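Local coordinates for conserved protein (Mycobacterium tuberculosis, PDB 1RFE) that probably binds the deazaflavin coenzyme F420 and may act as an oxidoreductase on CH-CH groups, although its physiological reaction is unknown, at residues 4-15 with 141-149; 18-27 with 39-50. All coordinates share one frame; numbering follows the deposited sequence. Where two conformers were deposited one is given.

Contact 1. Residues 4-15 with 141-149; sequences QRADIVMSEAEI and TRSWDHRKL
Arg142 meets Gln4 at the outer end of this contact: Gln4 CB packs over one face of the guanidinium, 3.7 Å from Arg142 NE. At Ser143 the glutamine side chain behaves like a strip of beta backbone. Its OE1 takes Ser143 N on a lone pair at 3.0 Å, and its NE2 gives a hydrogen to Ser143 O at 3.0 Å; the carboxamide suits the place because it carries an acceptor and a donor side by side. Both NE2 partners, Ser143 O and Arg5 O, lie in the amide plane, which fixes the rotation of the group. Ser143 OG, held between its own backbone N and carbonyl carbon (chi1 60°), accepts Met10 N at 3.0 Å, while a water joins it to Gln4 OE1. Beyond it, Trp144 CB touches Ile8 CD1, and Asp145 N donates to Ile8 O at 2.8 Å through a rather bent bond (132° at the hydrogen). The CD1 methyl of Ile8 also reaches the His146 ring, whose ND1 is bound to Tyr80 O. Lys148 has the length to bring its ammonium to Glu14 OE1, a 2.9 Å salt bridge on the syn lone pair. The same oxygen receives Ser11 N in the capping box of helix 12-21, so two donors grip the capping carboxylate. Leu149 closes the apolar patch against Ile8 CG2. Strand 140-145 is thus flanked by two neighbours: strand 84-95 pairs with it through backbone bonds of Arg142 and Trp144, and the N-terminal segment, leading into helix 12-21, lies against it through Gln4, Ile8 and Met10.

Contact 2. Residues 18-27 with 39-50; sequences FVNSSRTGTL and TAMWYAVIDGEI
Val19 and Tyr43 meet where helix 12-21 turns into the first strand of an antiparallel beta hairpin, formed by strands 25-30 and 36-46 in this FMN-binding-clan fold. The hairpin is zipped by paired backbone bonds at Gly25 with Met41 and Leu27 with Thr39; between them Thr26 and Ala40 form a non-hydrogen-bonded pair. On the face of Leu27, its CB rests on Met41 CG at 4.0 Å, and the selenomethionine chain is bent beyond that atom. Small Ala40 meets Thr24 CG2 on the other face. Past the paired strands, the Trp42 ring lies beside the Arg23 side chain, its plane 74° from the guanidinium, and takes Thr24 OG1 at its edge. Tyr112 stacks on this indole. The branched Val19 is the knob of the helix: its CG1, anti to the backbone N (chi1 163°), drops into a hollow lined by Tyr43 CE1, Val45 CG2 and Ile50 CG1, the last 3.8 Å away. The Tyr43 ring passes its edge near Gly25 N and reaches on to the helix end. There the phenol Tyr43 OH donates to Val19 O at 2.7 Å, in the carbonyl plane and on a lone pair.

In the fold
The centres of contacts 1 and 2 lie about 18 Å apart, yet both use helix 12-21 and reach the same antiparallel sheet. Contact 2 is local, with 11 residues between its segments, and sits about 3 Å from the centre of the chain. Contact 1 joins segments 126 positions apart at their nearest ends, lies about 17 Å from that centre, and encloses contact 2 in sequence. The helix therefore has its start tied to strand 140-145 and the 3-10 turn that follows it, and its end tied to the hairpin of strands 25-30 and 36-46. Met10 CE and Phe18 CB bring the two contacts together by packing, and the N-terminal segment and strand 140-145, far apart in sequence, meet at the sheet.

Contact 1. Residues 4-15 with 141-149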
loop_
_atom_site.group_PDB
_atom_site.type_symbol
_atom_site.label_atom_id
_atom_site.label_comp_id
_atom_site.label_asym_id
_atom_site.label_seq_id
_atom_site.Cartn_x
_atom_site.Cartn_y
_atom_site.Cartn_z
ATOM N N GLN A 4 7.578 18.972 1.746
ATOM C CA GLN A 4 6.157 18.768 2.127
ATOM C C GLN A 4 5.506 20.129 2.065
ATOM O O GLN A 4 5.647 20.934 2.987
ATOM C CB GLN A 4 5.878 18.106 3.505
ATOM C CG GLN A 4 4.353 17.938 3.850
ATOM C CD GLN A 4 3.548 17.021 2.852
ATOM O OE1 GLN A 4 3.656 15.798 2.927
ATOM N NE2 GLN A 4 2.731 17.631 1.958
ATOM N N ARG A 5 4.817 20.375 0.961
ATOM C CA ARG A 5 4.058 21.597 0.780
ATOM C C ARG A 5 2.930 21.637 1.813
ATOM O O ARG A 5 2.258 20.637 2.077
ATOM C CB ARG A 5 3.506 21.689 -0.647
ATOM C CG ARG A 5 4.540 22.142 -1.695
ATOM C CD ARG A 5 4.082 21.994 -3.153
ATOM N NE ARG A 5 3.035 22.962 -3.529
ATOM C CZ ARG A 5 2.319 22.935 -4.675
ATOM N NH1 ARG A 5 2.504 21.981 -5.593
ATOM N NH2 ARG A 5 1.406 23.884 -4.902
ATOM N N ALA A 6 2.759 22.788 2.434
ATOM C CA ALA A 6 1.731 22.944 3.460
ATOM C C ALA A 6 0.340 23.091 2.813
ATOM O O ALA A 6 -0.669 22.761 3.438
ATOM C CB ALA A 6 2.050 24.136 4.373
ATOM N N ASP A 7 0.294 23.555 1.562
ATOM C CA ASP A 7 -0.987 23.845 0.932
ATOM C C ASP A 7 -1.747 22.600 0.503
ATOM O O ASP A 7 -2.984 22.630 0.551
ATOM C CB ASP A 7 -0.891 24.847 -0.237
ATOM C CG ASP A 7 0.197 24.510 -1.245
ATOM O OD1 ASP A 7 0.723 23.370 -1.260
ATOM O OD2 ASP A 7 0.599 25.359 -2.066
ATOM N N ILE A 8 -1.025 21.530 0.115
ATOM C CA ILE A 8 -1.659 20.348 -0.477
ATOM C C ILE A 8 -1.498 19.072 0.370
ATOM O O ILE A 8 -2.026 18.035 -0.003
ATOM C CB ILE A 8 -1.133 20.089 -1.909
ATOM C CG1 ILE A 8 0.390 19.871 -1.881
ATOM C CG2 ILE A 8 -1.530 21.238 -2.824
ATOM C CD1 ILE A 8 0.979 19.416 -3.187
ATOM N N VAL A 9 -0.775 19.162 1.482
ATOM C CA VAL A 9 -0.676 18.087 2.463
ATOM C C VAL A 9 -2.037 17.593 2.937
ATOM O O VAL A 9 -2.994 18.356 3.088
ATOM C CB VAL A 9 0.190 18.507 3.706
ATOM C CG1 VAL A 9 -0.548 19.537 4.587
ATOM C CG2 VAL A 9 0.621 17.294 4.531
HETATM N N MSE A 10 -2.150 16.280 3.077
HETATM C CA MSE A 10 -3.326 15.686 3.701
HETATM C C MSE A 10 -3.105 15.509 5.189
HETATM O O MSE A 10 -1.999 15.260 5.622
HETATM C CB MSE A 10 -3.628 14.332 3.057
HETATM C CG MSE A 10 -4.198 14.452 1.663
HETATM SE SE MSE A 10 -5.202 12.862 1.155
HETATM C CE MSE A 10 -3.778 11.850 0.925
ATOM N N SER A 11 -4.169 15.672 5.965
ATOM C CA SER A 11 -4.167 15.351 7.403
ATOM C C SER A 11 -3.986 13.861 7.679
ATOM O O SER A 11 -4.254 12.985 6.839
ATOM C CB SER A 11 -5.488 15.779 8.053
ATOM O OG SER A 11 -6.574 14.963 7.583
ATOM N N GLU A 12 -3.535 13.576 8.880
ATOM C CA GLU A 12 -3.429 12.203 9.341
ATOM C C GLU A 12 -4.705 11.433 9.037
ATOM O O GLU A 12 -4.657 10.299 8.554
ATOM C CB GLU A 12 -3.138 12.188 10.826
ATOM C CG GLU A 12 -2.709 10.841 11.359
ATOM C CD GLU A 12 -2.202 10.932 12.779
ATOM O OE1 GLU A 12 -3.068 10.959 13.695
ATOM O OE2 GLU A 12 -0.941 11.010 12.956
ATOM N N ALA A 13 -5.847 12.054 9.291
ATOM C CA ALA A 13 -7.103 11.367 9.135
ATOM C C ALA A 13 -7.461 11.185 7.670
ATOM O O ALA A 13 -8.036 10.203 7.311
ATOM C CB ALA A 13 -8.246 12.103 9.879
ATOM N N GLU A 14 -7.147 12.151 6.829
ATOM C CA GLU A 14 -7.391 12.030 5.374
ATOM C C GLU A 14 -6.541 10.920 4.734
ATOM O O GLU A 14 -7.012 10.182 3.897
ATOM C CB GLU A 14 -7.103 13.372 4.692
ATOM C CG GLU A 14 -8.173 14.448 4.950
ATOM C CD GLU A 14 -7.750 15.846 4.487
ATOM O OE1 GLU A 14 -6.551 16.122 4.227
ATOM O OE2 GLU A 14 -8.631 16.689 4.364
ATOM N N ILE A 15 -5.309 10.779 5.190
ATOM C CA ILE A 15 -4.392 9.732 4.716
ATOM C C ILE A 15 -4.955 8.376 5.112
ATOM O O ILE A 15 -5.082 7.479 4.283
ATOM C CB ILE A 15 -2.992 9.931 5.333
ATOM C CG1 ILE A 15 -2.320 11.165 4.752
ATOM C CG2 ILE A 15 -2.056 8.695 5.135
ATOM C CD1 ILE A 15 -1.090 11.614 5.557
ATOM N N THR A 141 6.723 10.194 5.324
ATOM C CA THR A 141 5.465 10.245 4.666
ATOM C C THR A 141 5.378 11.588 3.987
ATOM O O THR A 141 5.637 12.608 4.595
ATOM C CB THR A 141 4.367 10.152 5.679
ATOM O OG1 THR A 141 4.403 8.861 6.291
ATOM C CG2 THR A 141 2.979 10.231 5.002
ATOM N N ARG A 142 4.994 11.555 2.725
ATOM C CA ARG A 142 4.673 12.725 1.967
ATOM C C ARG A 142 3.296 12.502 1.358
ATOM O O ARG A 142 2.980 11.404 0.892
ATOM C CB ARG A 142 5.709 12.970 0.873
ATOM C CG ARG A 142 7.038 13.534 1.378
ATOM C CD ARG A 142 6.903 14.904 2.075
ATOM N NE ARG A 142 8.171 15.402 2.596
ATOM C CZ ARG A 142 8.654 15.145 3.813
ATOM N NH1 ARG A 142 7.973 14.391 4.671
ATOM N NH2 ARG A 142 9.843 15.652 4.174
ATOM N N SER A 143 2.457 13.531 1.402
ATOM C CA SER A 143 1.121 13.417 0.789
ATOM C C SER A 143 0.745 14.628 -0.041
ATOM O O SER A 143 1.368 15.717 0.041
ATOM C CB SER A 143 0.061 13.205 1.870
ATOM O OG SER A 143 0.010 14.279 2.810
ATOM N N TRP A 144 -0.309 14.452 -0.842
ATOM C CA TRP A 144 -0.803 15.523 -1.657
ATOM C C TRP A 144 -2.283 15.342 -2.040
ATOM O O TRP A 144 -2.790 14.241 -2.231
ATOM C CB TRP A 144 0.063 15.719 -2.882
ATOM C CG TRP A 144 0.072 14.549 -3.841
ATOM C CD1 TRP A 144 -0.658 14.423 -4.965
ATOM C CD2 TRP A 144 0.905 13.374 -3.765
ATOM N NE1 TRP A 144 -0.376 13.223 -5.586
ATOM C CE2 TRP A 144 0.578 12.559 -4.857
ATOM C CE3 TRP A 144 1.851 12.907 -2.845
ATOM C CZ2 TRP A 144 1.213 11.311 -5.095
ATOM C CZ3 TRP A 144 2.461 11.671 -3.068
ATOM C CH2 TRP A 144 2.131 10.890 -4.180
ATOM N N ASP A 145 -2.966 16.462 -2.119
ATOM C CA ASP A 145 -4.346 16.501 -2.627
ATOM C C ASP A 145 -4.536 17.818 -3.331
ATOM O O ASP A 145 -4.680 18.866 -2.691
ATOM C CB ASP A 145 -5.370 16.341 -1.513
ATOM C CG ASP A 145 -6.789 16.168 -2.055
ATOM O OD1 ASP A 145 -6.982 16.304 -3.283
ATOM O OD2 ASP A 145 -7.754 15.856 -1.347
ATOM N N HIS A 146 -4.548 17.754 -4.657
ATOM C CA HIS A 146 -4.571 18.958 -5.459
ATOM C C HIS A 146 -5.915 19.669 -5.392
ATOM O O HIS A 146 -6.002 20.824 -5.769
ATOM C CB HIS A 146 -4.142 18.670 -6.889
ATOM C CG HIS A 146 -2.656 18.519 -7.041
ATOM N ND1 HIS A 146 -2.027 18.579 -8.258
ATOM C CD2 HIS A 146 -1.688 18.265 -6.131
ATOM C CE1 HIS A 146 -0.725 18.422 -8.083
ATOM N NE2 HIS A 146 -0.497 18.228 -6.803
ATOM N N ARG A 147 -6.962 18.988 -4.912
ATOM C CA ARG A 147 -8.230 19.676 -4.602
ATOM C C ARG A 147 -8.090 20.838 -3.612
ATOM O O ARG A 147 -8.915 21.767 -3.585
ATOM C CB ARG A 147 -9.270 18.708 -4.048
ATOM C CG ARG A 147 -10.228 18.193 -5.085
ATOM C CD ARG A 147 -10.020 16.752 -5.437
ATOM N NE ARG A 147 -10.566 15.908 -4.395
ATOM C CZ ARG A 147 -10.846 14.624 -4.520
ATOM N NH1 ARG A 147 -10.605 13.969 -5.665
ATOM N NH2 ARG A 147 -11.367 13.981 -3.459
ATOM N N LYS A 148 -7.061 20.806 -2.788
ATOM C CA LYS A 148 -6.888 21.870 -1.796
ATOM C C LYS A 148 -6.340 23.196 -2.369
ATOM O O LYS A 148 -6.208 24.180 -1.665
ATOM C CB LYS A 148 -6.041 21.351 -0.645
ATOM C CG LYS A 148 -6.691 20.143 0.097
ATOM C CD LYS A 148 -5.635 19.450 0.962
ATOM C CE LYS A 148 -6.241 18.469 1.960
ATOM N NZ LYS A 148 -5.390 18.502 3.170
ATOM N N LEU A 149 -6.032 23.202 -3.655
ATOM C CA LEU A 149 -5.644 24.413 -4.391
ATOM C C LEU A 149 -6.809 25.292 -4.819
ATOM O O LEU A 149 -6.618 26.491 -5.063
ATOM C CB LEU A 149 -4.883 24.037 -5.660
ATOM C CG LEU A 149 -3.357 23.865 -5.619
ATOM C CD1 LEU A 149 -2.779 23.958 -4.216
ATOM C CD2 LEU A 149 -2.915 22.610 -6.343
HETATM O O HOH W 1 1.807 14.066 5.001
#

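Contact 2. Residues 18-27 with 39-50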
loop_
_atom_site.group_PDB
_atom_site.type_symbol
_atom_site.label_atom_id
_atom_site.label_comp_id
_atom_site.label_asym_id
_atom_site.label_seq_id
_atom_site.Cartn_x
_atom_site.Cartn_y
_atom_site.Cartn_z
ATOM N N PHE A 18 -7.733 7.525 2.877
ATOM C CA PHE A 18 -7.229 7.258 1.536
ATOM C C PHE A 18 -6.606 5.832 1.459
ATOM O O PHE A 18 -6.835 5.103 0.505
ATOM C CB PHE A 18 -6.224 8.356 1.094
ATOM C CG PHE A 18 -5.757 8.224 -0.319
ATOM C CD1 PHE A 18 -6.634 8.461 -1.374
ATOM C CD2 PHE A 18 -4.418 7.875 -0.607
ATOM C CE1 PHE A 18 -6.207 8.355 -2.709
ATOM C CE2 PHE A 18 -3.994 7.747 -1.904
ATOM C CZ PHE A 18 -4.887 7.986 -2.983
ATOM N N VAL A 19 -5.852 5.446 2.475
ATOM C CA VAL A 19 -5.270 4.090 2.552
ATOM C C VAL A 19 -6.392 3.023 2.621
ATOM O O VAL A 19 -6.288 1.987 1.988
ATOM C CB VAL A 19 -4.334 3.952 3.750
ATOM C CG1 VAL A 19 -4.067 2.496 4.089
ATOM C CG2 VAL A 19 -2.965 4.676 3.516
ATOM N N ASN A 20 -7.445 3.272 3.413
ATOM C CA ASN A 20 -8.594 2.373 3.485
ATOM C C ASN A 20 -9.407 2.337 2.220
ATOM O O ASN A 20 -9.909 1.276 1.843
ATOM C CB ASN A 20 -9.503 2.731 4.677
ATOM C CG ASN A 20 -8.964 2.212 5.980
ATOM O OD1 ASN A 20 -8.828 2.961 6.978
ATOM N ND2 ASN A 20 -8.658 0.929 6.000
ATOM N N SER A 21 -9.511 3.469 1.530
ATOM C CA SER A 21 -10.288 3.544 0.305
ATOM C C SER A 21 -9.628 3.031 -0.957
ATOM O O SER A 21 -10.316 2.489 -1.817
ATOM C CB SER A 21 -10.700 4.984 0.040
ATOM O OG SER A 21 -11.456 5.332 1.148
ATOM N N SER A 22 -8.320 3.185 -1.068
ATOM C CA SER A 22 -7.581 2.710 -2.244
ATOM C C SER A 22 -7.510 1.185 -2.316
ATOM O O SER A 22 -7.720 0.468 -1.301
ATOM C CB SER A 22 -6.188 3.335 -2.253
ATOM O OG SER A 22 -6.266 4.759 -2.199
ATOM N N ARG A 23 -7.236 0.690 -3.522
ATOM C CA ARG A 23 -7.135 -0.736 -3.817
ATOM C C ARG A 23 -5.735 -1.239 -4.142
ATOM O O ARG A 23 -5.346 -2.398 -3.814
ATOM C CB ARG A 23 -8.035 -1.049 -5.012
ATOM C CG ARG A 23 -9.497 -1.046 -4.584
ATOM C CD ARG A 23 -10.521 -1.279 -5.667
ATOM N NE ARG A 23 -10.416 -2.599 -6.280
ATOM C CZ ARG A 23 -11.091 -3.668 -5.908
ATOM N NH1 ARG A 23 -12.009 -3.664 -4.922
ATOM N NH2 ARG A 23 -10.912 -4.763 -6.598
ATOM N N THR A 24 -5.003 -0.393 -4.856
ATOM C CA THR A 24 -3.688 -0.740 -5.401
ATOM C C THR A 24 -2.665 0.326 -5.136
ATOM O O THR A 24 -2.889 1.479 -5.418
ATOM C CB THR A 24 -3.744 -0.928 -6.937
ATOM O OG1 THR A 24 -4.773 -1.853 -7.267
ATOM C CG2 THR A 24 -2.439 -1.630 -7.466
ATOM N N GLY A 25 -1.517 -0.079 -4.610
ATOM C CA GLY A 25 -0.348 0.756 -4.597
ATOM C C GLY A 25 0.821 0.083 -5.294
ATOM O O GLY A 25 0.720 -1.025 -5.731
ATOM N N THR A 26 1.918 0.818 -5.385
ATOM C CA THR A 26 3.197 0.356 -5.889
ATOM C C THR A 26 4.221 0.216 -4.774
ATOM O O THR A 26 4.535 1.173 -4.086
ATOM C CB THR A 26 3.729 1.359 -6.926
ATOM O OG1 THR A 26 2.788 1.484 -8.013
ATOM C CG2 THR A 26 5.001 0.839 -7.597
ATOM N N LEU A 27 4.748 -1.013 -4.626
ATOM C CA LEU A 27 5.772 -1.309 -3.681
ATOM C C LEU A 27 7.099 -1.293 -4.414
ATOM O O LEU A 27 7.179 -1.756 -5.531
ATOM C CB LEU A 27 5.536 -2.702 -3.079
ATOM C CG LEU A 27 6.626 -3.252 -2.144
ATOM C CD1 LEU A 27 6.573 -2.563 -0.812
ATOM C CD2 LEU A 27 6.470 -4.721 -2.019
ATOM N N THR A 39 6.475 -3.616 -7.908
ATOM C CA THR A 39 5.293 -4.475 -8.120
ATOM C C THR A 39 4.033 -3.700 -7.735
ATOM O O THR A 39 4.074 -2.851 -6.859
ATOM C CB THR A 39 5.374 -5.776 -7.288
ATOM O OG1 THR A 39 5.257 -5.469 -5.895
ATOM C CG2 THR A 39 6.743 -6.477 -7.412
ATOM N N ALA A 40 2.923 -3.929 -8.448
ATOM C CA ALA A 40 1.642 -3.350 -8.101
ATOM C C ALA A 40 0.913 -4.353 -7.173
ATOM O O ALA A 40 0.725 -5.500 -7.547
ATOM C CB ALA A 40 0.852 -3.142 -9.311
HETATM N N MSE A 41 0.535 -3.911 -5.977
HETATM C CA MSE A 41 0.105 -4.788 -4.892
HETATM C C MSE A 41 -1.317 -4.369 -4.412
HETATM O O MSE A 41 -1.555 -3.212 -4.186
HETATM C CB MSE A 41 1.073 -4.654 -3.676
HETATM C CG MSE A 41 2.531 -5.208 -3.879
HETATM SE SE MSE A 41 2.442 -7.054 -4.340
HETATM C CE MSE A 41 2.200 -7.739 -2.582
ATOM N N TRP A 42 -2.209 -5.345 -4.232
ATOM C CA TRP A 42 -3.320 -5.219 -3.297
ATOM C C TRP A 42 -2.794 -5.385 -1.896
ATOM O O TRP A 42 -1.692 -5.875 -1.692
ATOM C CB TRP A 42 -4.379 -6.256 -3.529
ATOM C CG TRP A 42 -5.179 -6.030 -4.770
ATOM C CD1 TRP A 42 -5.107 -4.973 -5.626
ATOM C CD2 TRP A 42 -6.195 -6.884 -5.277
ATOM N NE1 TRP A 42 -6.017 -5.126 -6.650
ATOM C CE2 TRP A 42 -6.706 -6.290 -6.449
ATOM C CE3 TRP A 42 -6.753 -8.092 -4.843
ATOM C CZ2 TRP A 42 -7.731 -6.880 -7.211
ATOM C CZ3 TRP A 42 -7.793 -8.684 -5.607
ATOM C CH2 TRP A 42 -8.252 -8.081 -6.766
ATOM N N TYR A 43 -3.572 -4.954 -0.924
ATOM C CA TYR A 43 -3.058 -4.949 0.433
ATOM C C TYR A 43 -4.095 -5.080 1.490
ATOM O O TYR A 43 -5.332 -4.886 1.256
ATOM C CB TYR A 43 -2.163 -3.716 0.669
ATOM C CG TYR A 43 -2.837 -2.401 0.490
ATOM C CD1 TYR A 43 -3.417 -1.732 1.579
ATOM C CD2 TYR A 43 -2.903 -1.807 -0.765
ATOM C CE1 TYR A 43 -4.049 -0.476 1.393
ATOM C CE2 TYR A 43 -3.525 -0.543 -0.936
ATOM C CZ TYR A 43 -4.087 0.104 0.137
ATOM O OH TYR A 43 -4.700 1.332 -0.067
ATOM N N ALA A 44 -3.580 -5.423 2.665
ATOM C CA ALA A 44 -4.332 -5.410 3.899
ATOM C C ALA A 44 -4.067 -4.150 4.698
ATOM O O ALA A 44 -3.018 -3.490 4.535
ATOM C CB ALA A 44 -4.035 -6.653 4.746
ATOM N N VAL A 45 -5.033 -3.814 5.554
ATOM C CA VAL A 45 -4.901 -2.717 6.516
ATOM C C VAL A 45 -5.260 -3.205 7.915
ATOM O O VAL A 45 -6.399 -3.650 8.159
ATOM C CB VAL A 45 -5.791 -1.480 6.165
ATOM C CG1 VAL A 45 -5.434 -0.329 7.052
ATOM C CG2 VAL A 45 -5.624 -1.038 4.662
ATOM N N ILE A 46 -4.318 -3.129 8.836
ATOM C CA ILE A 46 -4.511 -3.642 10.193
ATOM C C ILE A 46 -3.968 -2.644 11.229
ATOM O O ILE A 46 -2.798 -2.304 11.198
ATOM C CB ILE A 46 -3.772 -4.956 10.348
ATOM C CG1 ILE A 46 -4.286 -5.981 9.323
ATOM C CG2 ILE A 46 -3.890 -5.468 11.801
ATOM C CD1 ILE A 46 -3.385 -7.107 9.142
ATOM N N ASP A 47 -4.850 -2.163 12.119
ATOM C CA ASP A 47 -4.484 -1.181 13.150
ATOM C C ASP A 47 -3.752 0.027 12.563
ATOM O O ASP A 47 -2.727 0.476 13.101
ATOM C CB ASP A 47 -3.597 -1.827 14.251
ATOM C CG ASP A 47 -4.319 -2.925 15.013
ATOM O OD1 ASP A 47 -5.550 -2.754 15.259
ATOM O OD2 ASP A 47 -3.741 -3.994 15.389
ATOM N N GLY A 48 -4.272 0.510 11.446
ATOM C CA GLY A 48 -3.728 1.657 10.763
ATOM C C GLY A 48 -2.589 1.411 9.787
ATOM O O GLY A 48 -2.139 2.354 9.128
ATOM N N GLU A 49 -2.083 0.192 9.702
ATOM C CA GLU A 49 -0.836 -0.059 8.967
ATOM C C GLU A 49 -1.087 -0.944 7.771
ATOM O O GLU A 49 -1.910 -1.852 7.848
ATOM C CB GLU A 49 0.200 -0.777 9.848
ATOM C CG GLU A 49 0.763 0.044 11.014
ATOM C CD GLU A 49 1.887 -0.713 11.723
ATOM O OE1 GLU A 49 1.623 -1.853 12.206
ATOM O OE2 GLU A 49 3.016 -0.161 11.775
ATOM N N ILE A 50 -0.356 -0.680 6.694
ATOM C CA ILE A 50 -0.390 -1.474 5.490
ATOM C C ILE A 50 0.443 -2.742 5.675
ATOM O O ILE A 50 1.575 -2.678 6.162
ATOM C CB ILE A 50 0.151 -0.664 4.232
ATOM C CG1 ILE A 50 -0.811 0.476 3.912
ATOM C CG2 ILE A 50 0.351 -1.601 2.993
ATOM C CD1 ILE A 50 -0.273 1.553 3.011
#